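Local coordinates for petrobactin-binding protein YclQ (Bacillus subtilis subsp. subtilis str. 168, PDB 3GFV) that captures iron-free and ferric petrobactin, and its precursor 3,4-dihydroxybenzoic acid, as the solute-binding component of the ABC transporter YclNOPQ for ferric-petrobactin uptake, at residues Leu170-Leu175 against Pro228-Val233; Asp198-Ala203 against Gln286-Val291; Glu15-Lys20 against Thr28-Asn33. All blocks are in the same frame, centred on the assembly; numbering follows the deposited sequence. Where two conformers were deposited one is given.

Contact 1 (Leu170-Leu175 against Pro228-Val233); sequences LNKNGL and PDYLFV
N173-L175 and Y230-V233 pair as neighbouring parallel strands in the mixed sheet of the C-terminal part of the chain, their short axes 29° apart. The parallel register rests on G174 opposite Y230 and L175 opposite L231, with backbone bonds from Y230 N to N173 O, then L175 N to Y230 O, then F232 N to L175 O, the last at 2.9 Å. Ahead of the ladder, N173 and D229 are joined by a reciprocal pair of bonds. N173 N gives its hydrogen to D229 OD2 at 2.8 Å, on the anti lone pair of that oxygen, while D229 N donates to N173 OD1 at 2.9 Å. CG of N173 lies between the backbone N and the carbonyl carbon (chi1 61°), on the side of D229; the amide plane is 17° from the carboxylate plane. The other oxygen, D229 OD1, accepts from N259 and from two waters, each also bound by K172 NZ. On the face carrying Y230, K172 CB sits at the ring edge, 3.7 Å from Y230 CE2, and L170 CD1 lies 3.7 Å from Y230 OH. On the face carrying L175, its CB packs at 3.6 Å on P228 CB, and L175 CD2 lies beside L231 CD1. Helix 281-296 covers the Y230 face through L295 and V291. Parallel strands with helical cover of this kind are typical of the alpha-beta-sandwich of the periplasmic binding protein fold.

Contact 2 (Asp198-Ala203 against Gln286-Val291); sequences DVFGVA and QMIKEV
F200 projects its ring from the loop after helix 195-198 onto the buried flank of helix 281-296, and apolar carbon contacts carry nearly all of the meeting. CE1 of F200 reaches CG1 of I288 at 3.5 Å, the two side chains crossing at about a right angle. Toward the next turn, F200 CD2 touches CG2 of V291 at 3.6 Å. The approach of both aliphatic groups to the ring is oblique. V202 adds a looser contact, its CG2 lying 4.4 Å from V291 CG1. A polar atom of the helix also comes near the ring: the carbonyl O of M287, a selenomethionine, lies 4.0 Å from F200 CE2; this oxygen already accepts V291 N within the helix, at 3.1 Å. Polar side chains act along the helix instead: Q286 NE2 donates to E290 OE2 at 2.9 Å, from above the carboxylate plane, and both residues also bond to D270. Helix 146-170 adjoins the same residues, V163 touching F200 and A167 touching V202. With five buried residues and no polar bond between the segments, the meeting of these two segments rests on nondirectional van der Waals packing and burial of apolar surface.

Contact 3 (Glu15-Lys20 against Thr28-Asn33); sequences EQITVK and TKVPKN
The flat groups joining I17 to V30 are peptide units, linked through N-H and C=O. I17 N meets V30 O at 2.7 Å, and V30 N returns a bond to I17 O at 2.8 Å. Farther along, V19 N lies 39° out of the T28 carbonyl plane and T28 N lies 50° out of the V19 carbonyl plane, so both donors come from above. These reciprocal pairs mark I17-V30 and V19-T28 as hydrogen-bonded positions of an antiparallel beta hairpin, strands 16-21 and 27-31, with T18-K29 a non-hydrogen-bonded pair. One sheet face carries I17, V19, T28 and V30. There V30 CG2, set between the backbone N and the carbonyl carbon, touches I17 CG2 tightly at 3.5 Å and V19 CG2 at 3.6 Å. Helix 128-142 covers this face, I142 touching both valines, and I119 of strand 118-120 packs against them too. On the other face T18 and K29 run side by side, and K29 NZ donates to T18 OG1 at 2.9 Å. Beyond the strand pairs, K32 N bonds to E15 O at 2.9 Å, and the parallel-running side chains form a long salt bridge, E15 OE2 to K32 NZ at 3.6 Å, with D144 a second, weak partner of the lysine.

Contacts 1 and 2 are adjacent, with centres 11 Å apart, and touch directly: G174 N lies 2.8 Å from A203 O, probably a hydrogen bond, which brings strand 203-204 against strand 173-180. Helix 281-296, which carries one segment of contact 2, also borders contact 1, where V291 is touched by F232. Along the chain their segments alternate. Contact 3 stands apart, its centre about 43 Å from that of contact 1, on the opposite side of the chain's centre, and about 33 Å from that of contact 2; nearest atoms are about 31 and 20 Å away. In this family the ligand typically binds between two lobes; contacts 1 and 2 appear to belong to one, contact 3 to the other.

Contact 1 (Leu170-Leu175 against Pro228-Val233)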
# COMPACT_ATOMS: atom_id res chain seq x y z
N LEU A 170 -22.20 0.76 -12.16
CA LEU A 170 -23.08 0.89 -11.02
C LEU A 170 -23.81 2.21 -10.98
O LEU A 170 -24.93 2.27 -10.48
CB LEU A 170 -22.26 0.76 -9.73
CG LEU A 170 -21.86 -0.67 -9.37
CD1 LEU A 170 -20.88 -0.62 -8.19
CD2 LEU A 170 -23.09 -1.49 -8.99
N ASN A 171 -23.17 3.26 -11.49
CA ASN A 171 -23.72 4.61 -11.34
C ASN A 171 -23.95 4.91 -9.88
O ASN A 171 -25.02 5.39 -9.45
CB ASN A 171 -25.03 4.77 -12.11
CG ASN A 171 -24.80 4.82 -13.59
OD1 ASN A 171 -23.95 5.58 -14.07
ND2 ASN A 171 -25.54 4.01 -14.34
N LYS A 172 -22.94 4.58 -9.10
CA LYS A 172 -23.00 4.82 -7.66
C LYS A 172 -21.66 5.42 -7.25
O LYS A 172 -20.67 5.28 -7.99
CB LYS A 172 -23.17 3.49 -6.92
CG LYS A 172 -24.48 2.76 -7.23
CD LYS A 172 -25.68 3.52 -6.66
CE LYS A 172 -26.98 2.82 -7.02
NZ LYS A 172 -28.16 3.54 -6.45
N ASN A 173 -21.60 6.04 -6.08
CA ASN A 173 -20.34 6.65 -5.66
C ASN A 173 -19.77 5.99 -4.40
O ASN A 173 -20.40 5.10 -3.82
CB ASN A 173 -20.48 8.16 -5.47
CG ASN A 173 -21.49 8.52 -4.40
OD1 ASN A 173 -21.63 7.79 -3.41
ND2 ASN A 173 -22.17 9.65 -4.57
N GLY A 174 -18.58 6.41 -4.01
CA GLY A 174 -17.92 5.81 -2.86
C GLY A 174 -17.18 6.86 -2.04
O GLY A 174 -16.67 7.86 -2.57
N LEU A 175 -17.14 6.62 -0.73
CA LEU A 175 -16.33 7.43 0.17
C LEU A 175 -15.33 6.51 0.88
O LEU A 175 -15.71 5.43 1.33
CB LEU A 175 -17.23 8.11 1.20
CG LEU A 175 -16.52 8.87 2.33
CD1 LEU A 175 -15.76 10.09 1.77
CD2 LEU A 175 -17.52 9.30 3.45
N PRO A 228 -22.64 8.54 0.89
CA PRO A 228 -22.03 7.69 -0.13
C PRO A 228 -22.82 6.40 -0.34
O PRO A 228 -23.38 5.85 0.61
CB PRO A 228 -20.67 7.33 0.50
CG PRO A 228 -20.98 7.34 2.01
CD PRO A 228 -21.89 8.55 2.16
N ASP A 229 -22.86 5.91 -1.57
CA ASP A 229 -23.49 4.62 -1.87
C ASP A 229 -22.65 3.46 -1.36
O ASP A 229 -23.19 2.44 -0.92
CB ASP A 229 -23.67 4.49 -3.38
CG ASP A 229 -24.53 5.60 -3.95
OD1 ASP A 229 -25.60 5.85 -3.35
OD2 ASP A 229 -24.11 6.25 -4.94
N TYR A 230 -21.33 3.61 -1.45
CA TYR A 230 -20.36 2.63 -0.95
C TYR A 230 -19.42 3.29 0.03
O TYR A 230 -18.96 4.40 -0.20
CB TYR A 230 -19.55 1.99 -2.10
CG TYR A 230 -20.41 1.09 -2.93
CD1 TYR A 230 -20.41 -0.30 -2.74
CD2 TYR A 230 -21.30 1.63 -3.86
CE1 TYR A 230 -21.24 -1.12 -3.49
CE2 TYR A 230 -22.14 0.82 -4.60
CZ TYR A 230 -22.10 -0.55 -4.42
OH TYR A 230 -22.95 -1.36 -5.16
N LEU A 231 -19.14 2.61 1.14
CA LEU A 231 -18.26 3.17 2.16
C LEU A 231 -17.09 2.21 2.39
O LEU A 231 -17.28 1.08 2.86
CB LEU A 231 -19.04 3.41 3.45
CG LEU A 231 -18.23 4.02 4.62
CD1 LEU A 231 -17.73 5.41 4.29
CD2 LEU A 231 -19.11 4.06 5.89
N PHE A 232 -15.89 2.66 2.04
CA PHE A 232 -14.68 1.86 2.19
C PHE A 232 -14.01 2.26 3.49
O PHE A 232 -13.69 3.44 3.69
CB PHE A 232 -13.74 2.14 1.02
CG PHE A 232 -14.30 1.70 -0.30
CD1 PHE A 232 -14.06 0.42 -0.77
CD2 PHE A 232 -15.08 2.57 -1.07
CE1 PHE A 232 -14.56 -0.01 -2.02
CE2 PHE A 232 -15.59 2.15 -2.31
CZ PHE A 232 -15.35 0.86 -2.76
N VAL A 233 -13.81 1.29 4.39
CA VAL A 233 -13.27 1.61 5.71
C VAL A 233 -11.94 0.92 5.98
O VAL A 233 -11.80 -0.30 5.78
CB VAL A 233 -14.24 1.17 6.80
CG1 VAL A 233 -13.71 1.56 8.16
CG2 VAL A 233 -15.60 1.83 6.57
O HOH W 1 -27.54 3.55 -3.27
O HOH W 2 -27.89 5.89 -4.98

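Contact 2 (Asp198-Ala203 against Gln286-Val291)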
# COMPACT_ATOMS: atom_id res chain seq x y z
N ASP A 198 -8.86 6.80 -8.36
CA ASP A 198 -7.97 7.17 -9.46
C ASP A 198 -7.65 6.00 -10.37
O ASP A 198 -7.41 6.17 -11.56
CB ASP A 198 -6.66 7.74 -8.90
CG ASP A 198 -6.88 8.95 -8.01
OD1 ASP A 198 -7.82 9.73 -8.29
OD2 ASP A 198 -6.13 9.11 -7.04
N VAL A 199 -7.66 4.80 -9.80
CA VAL A 199 -7.21 3.62 -10.53
C VAL A 199 -8.39 2.67 -10.75
O VAL A 199 -8.63 2.23 -11.87
CB VAL A 199 -6.09 2.90 -9.76
CG1 VAL A 199 -5.66 1.65 -10.49
CG2 VAL A 199 -4.90 3.84 -9.61
N PHE A 200 -9.14 2.41 -9.68
CA PHE A 200 -10.22 1.42 -9.74
C PHE A 200 -11.52 2.00 -10.26
O PHE A 200 -12.48 1.25 -10.48
CB PHE A 200 -10.49 0.78 -8.36
CG PHE A 200 -9.29 0.10 -7.75
CD1 PHE A 200 -8.21 -0.27 -8.54
CD2 PHE A 200 -9.25 -0.16 -6.38
CE1 PHE A 200 -7.11 -0.89 -7.98
CE2 PHE A 200 -8.14 -0.79 -5.79
CZ PHE A 200 -7.07 -1.15 -6.59
N GLY A 201 -11.58 3.32 -10.42
CA GLY A 201 -12.70 3.92 -11.12
C GLY A 201 -13.97 4.22 -10.33
O GLY A 201 -15.00 4.58 -10.91
N VAL A 202 -13.91 4.08 -9.00
CA VAL A 202 -15.09 4.38 -8.17
C VAL A 202 -15.34 5.89 -8.19
O VAL A 202 -14.45 6.69 -7.92
CB VAL A 202 -14.93 3.86 -6.70
CG1 VAL A 202 -16.13 4.30 -5.83
CG2 VAL A 202 -14.76 2.31 -6.68
N ALA A 203 -16.56 6.30 -8.54
CA ALA A 203 -16.85 7.73 -8.52
C ALA A 203 -16.76 8.28 -7.08
O ALA A 203 -17.35 7.71 -6.17
CB ALA A 203 -18.25 7.99 -9.08
N GLN A 286 -4.45 -8.21 -4.24
CA GLN A 286 -5.39 -8.33 -3.14
C GLN A 286 -6.36 -7.16 -3.12
O GLN A 286 -7.58 -7.35 -2.98
CB GLN A 286 -4.66 -8.40 -1.80
CG GLN A 286 -5.65 -8.57 -0.66
CD GLN A 286 -5.00 -8.47 0.70
OE1 GLN A 286 -3.96 -9.09 0.97
NE2 GLN A 286 -5.61 -7.69 1.57
N MSE A 287 -5.81 -5.95 -3.23
CA MSE A 287 -6.58 -4.72 -3.09
C MSE A 287 -7.63 -4.62 -4.18
O MSE A 287 -8.80 -4.25 -3.90
CB MSE A 287 -5.68 -3.48 -3.05
CG MSE A 287 -4.86 -3.40 -1.75
SE MSE A 287 -3.25 -2.30 -1.98
CE MSE A 287 -4.06 -0.60 -2.02
N ILE A 288 -7.25 -4.95 -5.40
CA ILE A 288 -8.24 -4.95 -6.48
C ILE A 288 -9.39 -5.88 -6.13
O ILE A 288 -10.57 -5.51 -6.24
CB ILE A 288 -7.60 -5.36 -7.82
CG1 ILE A 288 -6.57 -4.32 -8.24
CG2 ILE A 288 -8.69 -5.57 -8.93
CD1 ILE A 288 -5.58 -4.86 -9.29
N LYS A 289 -9.07 -7.09 -5.70
CA LYS A 289 -10.09 -8.10 -5.42
C LYS A 289 -11.01 -7.70 -4.28
O LYS A 289 -12.22 -7.95 -4.33
CB LYS A 289 -9.45 -9.45 -5.12
CG LYS A 289 -10.45 -10.52 -4.68
CD LYS A 289 -9.77 -11.82 -4.24
CE LYS A 289 -10.75 -12.74 -3.51
NZ LYS A 289 -12.00 -12.98 -4.30
N GLU A 290 -10.46 -7.07 -3.24
CA GLU A 290 -11.32 -6.59 -2.16
C GLU A 290 -12.33 -5.56 -2.67
O GLU A 290 -13.50 -5.59 -2.26
CB GLU A 290 -10.50 -5.93 -1.04
CG GLU A 290 -9.57 -6.87 -0.30
CD GLU A 290 -8.80 -6.11 0.78
OE1 GLU A 290 -9.40 -5.83 1.81
OE2 GLU A 290 -7.62 -5.79 0.58
N VAL A 291 -11.89 -4.64 -3.51
CA VAL A 291 -12.77 -3.60 -4.04
C VAL A 291 -13.83 -4.21 -4.98
O VAL A 291 -15.03 -3.91 -4.87
CB VAL A 291 -11.97 -2.45 -4.71
CG1 VAL A 291 -12.89 -1.43 -5.38
CG2 VAL A 291 -11.11 -1.72 -3.66

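Contact 3 (Glu15-Lys20 against Thr28-Asn33)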
# COMPACT_ATOMS: atom_id res chain seq x y z
N GLU A 15 28.66 -7.24 -11.47
CA GLU A 15 27.89 -6.48 -12.44
C GLU A 15 26.96 -5.50 -11.72
O GLU A 15 26.34 -5.87 -10.73
CB GLU A 15 27.08 -7.44 -13.32
CG GLU A 15 26.14 -6.75 -14.29
CD GLU A 15 25.40 -7.72 -15.17
OE1 GLU A 15 25.75 -8.92 -15.17
OE2 GLU A 15 24.46 -7.28 -15.87
N GLN A 16 26.91 -4.26 -12.19
CA GLN A 16 26.09 -3.21 -11.56
C GLN A 16 24.95 -2.81 -12.47
O GLN A 16 25.05 -2.94 -13.69
CB GLN A 16 26.93 -1.97 -11.27
CG GLN A 16 28.22 -2.25 -10.53
CD GLN A 16 27.97 -2.53 -9.07
OE1 GLN A 16 28.32 -3.59 -8.56
NE2 GLN A 16 27.34 -1.58 -8.40
N ILE A 17 23.86 -2.33 -11.88
CA ILE A 17 22.78 -1.75 -12.66
C ILE A 17 22.45 -0.37 -12.07
O ILE A 17 22.47 -0.18 -10.85
CB ILE A 17 21.53 -2.68 -12.70
CG1 ILE A 17 20.35 -1.98 -13.35
CG2 ILE A 17 21.15 -3.15 -11.31
CD1 ILE A 17 19.38 -2.93 -14.03
N THR A 18 22.18 0.58 -12.96
CA THR A 18 21.84 1.95 -12.57
C THR A 18 20.34 2.08 -12.35
O THR A 18 19.56 1.83 -13.27
CB THR A 18 22.31 2.97 -13.64
OG1 THR A 18 23.74 2.91 -13.75
CG2 THR A 18 21.91 4.39 -13.28
N VAL A 19 19.95 2.45 -11.13
CA VAL A 19 18.54 2.50 -10.75
C VAL A 19 18.11 3.95 -10.49
O VAL A 19 18.47 4.53 -9.48
CB VAL A 19 18.30 1.65 -9.48
CG1 VAL A 19 16.84 1.79 -8.97
CG2 VAL A 19 18.65 0.20 -9.74
N LYS A 20 17.37 4.54 -11.42
CA LYS A 20 16.74 5.83 -11.14
C LYS A 20 15.58 5.63 -10.17
O LYS A 20 14.76 4.72 -10.34
CB LYS A 20 16.27 6.50 -12.44
CG LYS A 20 17.44 7.00 -13.30
CD LYS A 20 16.98 7.72 -14.57
CE LYS A 20 18.18 8.42 -15.23
NZ LYS A 20 17.98 8.61 -16.71
N THR A 28 21.16 5.49 -8.89
CA THR A 28 22.04 4.87 -7.91
C THR A 28 22.52 3.51 -8.44
O THR A 28 21.71 2.69 -8.87
CB THR A 28 21.27 4.60 -6.61
OG1 THR A 28 20.80 5.84 -6.07
CG2 THR A 28 22.15 3.88 -5.61
N LYS A 29 23.83 3.29 -8.41
CA LYS A 29 24.41 2.01 -8.81
C LYS A 29 24.11 0.94 -7.78
O LYS A 29 24.45 1.10 -6.61
CB LYS A 29 25.93 2.14 -8.95
CG LYS A 29 26.43 2.27 -10.37
CD LYS A 29 25.89 3.51 -11.03
CE LYS A 29 26.60 3.77 -12.35
NZ LYS A 29 25.85 4.79 -13.14
N VAL A 30 23.48 -0.14 -8.21
CA VAL A 30 23.19 -1.27 -7.32
C VAL A 30 23.70 -2.57 -7.97
O VAL A 30 23.78 -2.69 -9.21
CB VAL A 30 21.68 -1.39 -6.94
CG1 VAL A 30 21.11 -0.01 -6.55
CG2 VAL A 30 20.89 -2.01 -8.06
N PRO A 31 24.10 -3.54 -7.15
CA PRO A 31 24.60 -4.76 -7.80
C PRO A 31 23.44 -5.52 -8.42
O PRO A 31 22.34 -5.57 -7.85
CB PRO A 31 25.20 -5.58 -6.64
CG PRO A 31 24.90 -4.80 -5.38
CD PRO A 31 23.98 -3.68 -5.69
N LYS A 32 23.68 -6.10 -9.60
CA LYS A 32 22.69 -6.96 -10.21
C LYS A 32 22.59 -8.22 -9.36
O LYS A 32 23.61 -8.70 -8.85
CB LYS A 32 23.13 -7.30 -11.63
CG LYS A 32 22.32 -8.40 -12.29
CD LYS A 32 21.33 -7.83 -13.28
CE LYS A 32 21.25 -8.72 -14.50
NZ LYS A 32 20.95 -7.93 -15.73
N ASN A 33 21.38 -8.75 -9.20
CA ASN A 33 21.19 -9.99 -8.45
C ASN A 33 21.83 -9.92 -7.06
O ASN A 33 22.68 -10.76 -6.72
CB ASN A 33 21.75 -11.19 -9.22
CG ASN A 33 21.03 -11.42 -10.54
OD1 ASN A 33 21.65 -11.50 -11.60
ND2 ASN A 33 19.71 -11.53 -10.47